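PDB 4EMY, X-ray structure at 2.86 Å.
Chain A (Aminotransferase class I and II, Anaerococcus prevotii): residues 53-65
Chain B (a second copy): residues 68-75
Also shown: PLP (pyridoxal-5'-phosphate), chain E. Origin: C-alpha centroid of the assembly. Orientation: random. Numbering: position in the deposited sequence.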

# COMPACT_ATOMS: atom_id res chain seq x y z
N LYS A 53 -20.21 -14.92 -11.27
CA LYS A 53 -20.11 -13.99 -10.15
C LYS A 53 -18.96 -14.38 -9.22
O LYS A 53 -18.66 -15.55 -9.05
N ILE A 54 -18.35 -13.37 -8.60
CA ILE A 54 -17.26 -13.56 -7.65
C ILE A 54 -17.66 -14.44 -6.46
O ILE A 54 -18.85 -14.54 -6.11
N ILE A 55 -16.67 -15.08 -5.85
CA ILE A 55 -16.86 -15.87 -4.64
C ILE A 55 -16.31 -15.09 -3.46
O ILE A 55 -15.11 -14.81 -3.39
N ALA A 56 -17.19 -14.72 -2.54
CA ALA A 56 -16.78 -14.17 -1.26
C ALA A 56 -17.18 -15.16 -0.17
O ALA A 56 -18.38 -15.32 0.13
N LEU A 57 -16.18 -15.84 0.39
CA LEU A 57 -16.41 -16.86 1.42
C LEU A 57 -17.14 -16.28 2.63
O LEU A 57 -16.66 -15.34 3.25
N PRO A 58 -18.32 -16.83 2.95
CA PRO A 58 -19.06 -16.33 4.11
C PRO A 58 -18.25 -16.36 5.41
O PRO A 58 -18.32 -15.41 6.19
N SER A 59 -17.47 -17.42 5.62
CA SER A 59 -16.66 -17.57 6.83
C SER A 59 -15.65 -16.44 7.00
O SER A 59 -15.28 -16.10 8.12
N VAL A 60 -15.20 -15.87 5.88
CA VAL A 60 -14.35 -14.69 5.90
C VAL A 60 -15.18 -13.42 6.17
O VAL A 60 -14.97 -12.75 7.18
N TYR A 61 -16.13 -13.12 5.29
CA TYR A 61 -16.89 -11.86 5.37
C TYR A 61 -17.94 -11.74 6.50
O TYR A 61 -18.37 -10.63 6.82
N ASP A 62 -18.31 -12.86 7.11
CA ASP A 62 -19.13 -12.82 8.33
C ASP A 62 -18.35 -12.15 9.47
O ASP A 62 -18.93 -11.39 10.26
N ARG A 63 -17.06 -12.45 9.56
CA ARG A 63 -16.21 -11.85 10.60
C ARG A 63 -16.16 -10.34 10.50
O ARG A 63 -16.27 -9.65 11.51
N LEU A 64 -16.00 -9.83 9.28
CA LEU A 64 -16.06 -8.39 9.02
C LEU A 64 -17.42 -7.83 9.41
O LEU A 64 -17.50 -6.77 10.03
N ASP A 65 -18.48 -8.55 9.06
CA ASP A 65 -19.84 -8.16 9.44
C ASP A 65 -20.01 -8.01 10.96
O ASP A 65 -20.66 -7.06 11.42
N ASP B 68 -22.55 -4.58 -0.92
CA ASP B 68 -22.50 -5.90 -1.53
C ASP B 68 -21.14 -6.54 -1.30
O ASP B 68 -20.10 -5.91 -1.51
N ARG B 69 -21.15 -7.80 -0.86
CA ARG B 69 -19.92 -8.55 -0.60
C ARG B 69 -18.88 -8.39 -1.70
O ARG B 69 -17.69 -8.28 -1.42
N SER B 70 -19.36 -8.37 -2.95
CA SER B 70 -18.50 -8.28 -4.13
C SER B 70 -17.74 -6.96 -4.21
O SER B 70 -16.63 -6.91 -4.74
N HIS B 71 -18.34 -5.90 -3.69
CA HIS B 71 -17.70 -4.58 -3.69
C HIS B 71 -16.64 -4.44 -2.63
O HIS B 71 -15.96 -3.41 -2.55
N ILE B 72 -16.49 -5.47 -1.82
CA ILE B 72 -15.43 -5.54 -0.84
C ILE B 72 -14.37 -6.54 -1.35
O ILE B 72 -13.17 -6.27 -1.32
N ALA B 73 -14.85 -7.68 -1.85
CA ALA B 73 -13.98 -8.77 -2.25
C ALA B 73 -13.14 -8.49 -3.51
O ALA B 73 -11.95 -8.76 -3.51
N SER B 74 -13.77 -7.97 -4.56
CA SER B 74 -13.11 -7.84 -5.87
C SER B 74 -11.97 -6.83 -5.87
O SER B 74 -11.94 -5.94 -5.02
N TYR B 75 -11.04 -6.97 -6.81
CA TYR B 75 -10.00 -5.96 -6.99
C TYR B 75 -10.59 -4.62 -7.44
O TYR B 75 -11.50 -4.58 -8.27

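The two stretches bury 556 Å² between them, and the contact divides into an apolar patch and a charged cluster gathered around one arginine. On chain A, Ile A54, Ala A56, Tyr A61 and Leu A64 direct their CA-to-CB bonds toward chain B, which answers with Arg B69, Ile B72 and Ala B73. Ile A55 and Leu A57 point away, so the loop before the helix presents alternate residues to its partner.

Ile A54, with both chi angles t, reaches along the short B helix: its CG2 lies 3.6 Å from Ser B70 CB and its CD1 3.6 Å from Ser B74 CB. Ala A56 CB packs 4.1 Å from Ala B73 CB and 3.9 Å from Arg B69 CG, the aliphatic part of the arginine. Tyr A61, chi1 m, is buried against the same helix. Ile B72 (m, t) meets the edge of its ring, with CG2 3.6 Å from Tyr A61 CE1, and the same methyl lies 4.1 Å from Leu A64 CD2. Tyr A61 OH comes within 3.2 Å of Ala B73 CA but finds no polar partner there; its hydrogen bonding is satisfied elsewhere in the structure.

Arg B69 loses more area to the other stretch than any other residue, 126 Å². Its chi1 of -118° lies between wells, while chi2 is p and chi3 t, and the chain passes Tyr A61, with NE 3.3 Å from Tyr A61 CB, to bring the guanidinium to the A helix. There NH2 forms a salt bridge with Asp A62 OD1 at 2.8 Å. The accompanying hydrogen bond is weak, because its N-H...acceptor angle is 127°, although the carboxylate oxygen lies near the guanidinium plane. A longer salt bridge joins the same NH2 to Asp A65 OD2 at 3.4 Å, so one nitrogen serves two acidic side chains a turn apart. Both aspartates have chi1 m, and although neither CA-to-CB bond points toward chain B, their ends come nearer. Asp A62 N lies only 3.2 Å from Arg B69 NH2, but both are donors; the amide is instead satisfied by Pro A58 O at 2.7 Å.

The serines of chain B, both p, turn their hydroxyls to their own stretch. Ser B74 OG donates to Ser B70 O at 2.8 Å, whereas Ser B70 OG makes a weak bond to Asp B68 OD1 at 3.4 Å. Tyr B75 points away from chain A, and its OH donates to phosphate oxygen O3P of PLP at 2.6 Å, linking this segment to the cofactor.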

# COMPACT_ATOMS: atom_id res chain seq x y z
CB LYS A 53 -21.42 -13.95 -9.36
CG LYS A 53 -21.48 -12.84 -8.33
CD LYS A 53 -22.73 -12.94 -7.47
CE LYS A 53 -22.60 -12.09 -6.21
NZ LYS A 53 -23.64 -12.49 -5.22
CB ILE A 54 -16.72 -12.21 -7.16
CG1 ILE A 54 -15.29 -12.36 -6.62
CG2 ILE A 54 -17.66 -11.58 -6.15
CD1 ILE A 54 -14.57 -11.05 -6.39
CB ILE A 55 -16.13 -17.23 -4.72
CG1 ILE A 55 -16.61 -18.06 -5.92
CG2 ILE A 55 -16.28 -18.00 -3.41
CD1 ILE A 55 -17.69 -19.08 -5.62
CB ALA A 56 -17.40 -12.81 -1.03
CB LEU A 57 -15.08 -17.47 1.85
CG LEU A 57 -14.35 -18.34 0.83
CD1 LEU A 57 -12.90 -18.50 1.23
CD2 LEU A 57 -15.03 -19.69 0.69
CB PRO A 58 -20.25 -17.30 4.20
CG PRO A 58 -20.46 -17.74 2.80
CD PRO A 58 -19.08 -17.86 2.23
CB SER A 59 -15.94 -18.91 6.83
OG SER A 59 -15.06 -18.98 5.72
CB VAL A 60 -13.54 -14.55 4.59
CG1 VAL A 60 -12.68 -13.29 4.61
CG2 VAL A 60 -12.67 -15.77 4.37
CB TYR A 61 -17.47 -11.49 4.00
CG TYR A 61 -16.37 -11.15 3.03
CD1 TYR A 61 -15.94 -9.83 2.89
CD2 TYR A 61 -15.71 -12.15 2.32
CE1 TYR A 61 -14.89 -9.53 2.03
CE2 TYR A 61 -14.67 -11.85 1.46
CZ TYR A 61 -14.26 -10.54 1.32
OH TYR A 61 -13.23 -10.24 0.47
CB ASP A 62 -19.61 -14.21 8.75
CG ASP A 62 -20.70 -14.77 7.85
OD1 ASP A 62 -21.45 -13.97 7.25
OD2 ASP A 62 -20.81 -16.01 7.75
CB ARG A 63 -14.79 -12.42 10.55
CG ARG A 63 -14.72 -13.94 10.59
CD ARG A 63 -15.45 -14.52 11.79
NE ARG A 63 -16.16 -15.74 11.39
CZ ARG A 63 -17.48 -15.87 11.36
NH1 ARG A 63 -18.27 -14.88 11.75
NH2 ARG A 63 -18.01 -17.02 10.96
CB LEU A 64 -15.74 -8.10 7.54
CG LEU A 64 -15.86 -6.66 7.04
CD1 LEU A 64 -14.80 -5.76 7.66
CD2 LEU A 64 -15.78 -6.61 5.52
CB ASP A 65 -20.88 -9.15 8.88
CG ASP A 65 -21.28 -8.85 7.44
OD1 ASP A 65 -21.24 -7.67 7.04
OD2 ASP A 65 -21.65 -9.80 6.71
CB ASP B 68 -22.76 -5.77 -3.02
CG ASP B 68 -23.45 -6.98 -3.59
OD1 ASP B 68 -23.05 -8.13 -3.27
OD2 ASP B 68 -24.40 -6.78 -4.38
CB ARG B 69 -20.22 -10.04 -0.38
CG ARG B 69 -19.85 -10.59 0.99
CD ARG B 69 -20.95 -10.32 2.00
NE ARG B 69 -20.65 -10.88 3.32
CZ ARG B 69 -21.01 -12.09 3.73
NH1 ARG B 69 -21.67 -12.91 2.92
NH2 ARG B 69 -20.70 -12.49 4.95
CB SER B 70 -19.34 -8.46 -5.39
OG SER B 70 -20.40 -7.53 -5.39
CB HIS B 71 -18.75 -3.48 -3.59
CG HIS B 71 -19.58 -3.35 -4.83
ND1 HIS B 71 -20.67 -4.12 -5.05
CD2 HIS B 71 -19.42 -2.55 -5.96
CE1 HIS B 71 -21.20 -3.81 -6.25
NE2 HIS B 71 -20.43 -2.85 -6.81
CB ILE B 72 -15.98 -5.95 0.55
CG1 ILE B 72 -17.13 -5.03 0.97
CG2 ILE B 72 -14.87 -5.94 1.59
CD1 ILE B 72 -17.94 -5.51 2.15
CB ALA B 73 -14.78 -10.05 -2.42
CB SER B 74 -14.14 -7.47 -6.95
OG SER B 74 -14.74 -6.22 -6.68
CB TYR B 75 -8.98 -6.40 -8.05
CG TYR B 75 -7.97 -7.44 -7.61
CD1 TYR B 75 -7.04 -7.17 -6.60
CD2 TYR B 75 -7.90 -8.68 -8.24
CE1 TYR B 75 -6.10 -8.11 -6.20
CE2 TYR B 75 -6.96 -9.62 -7.86
CZ TYR B 75 -6.07 -9.34 -6.84
OH TYR B 75 -5.14 -10.28 -6.47
N1 PLP E . 1.63 -13.18 -7.02
C2 PLP E . 1.16 -13.86 -8.13
C2A PLP E . 1.99 -14.91 -8.79
C3 PLP E . -0.11 -13.58 -8.64
O3 PLP E . -0.58 -14.25 -9.73
C4 PLP E . -0.91 -12.61 -8.06
C4A PLP E . -1.82 -11.86 -8.99
O4A PLP E . -3.01 -12.16 -9.10
C5 PLP E . -0.43 -11.93 -6.94
C6 PLP E . 0.85 -12.22 -6.43
C5A PLP E . -1.29 -10.86 -6.31
O4P PLP E . -1.18 -10.80 -4.90
P PLP E . -1.99 -9.65 -4.16
O1P PLP E . -1.12 -8.42 -4.21
O2P PLP E . -2.30 -10.11 -2.75
O3P PLP E . -3.28 -9.35 -4.88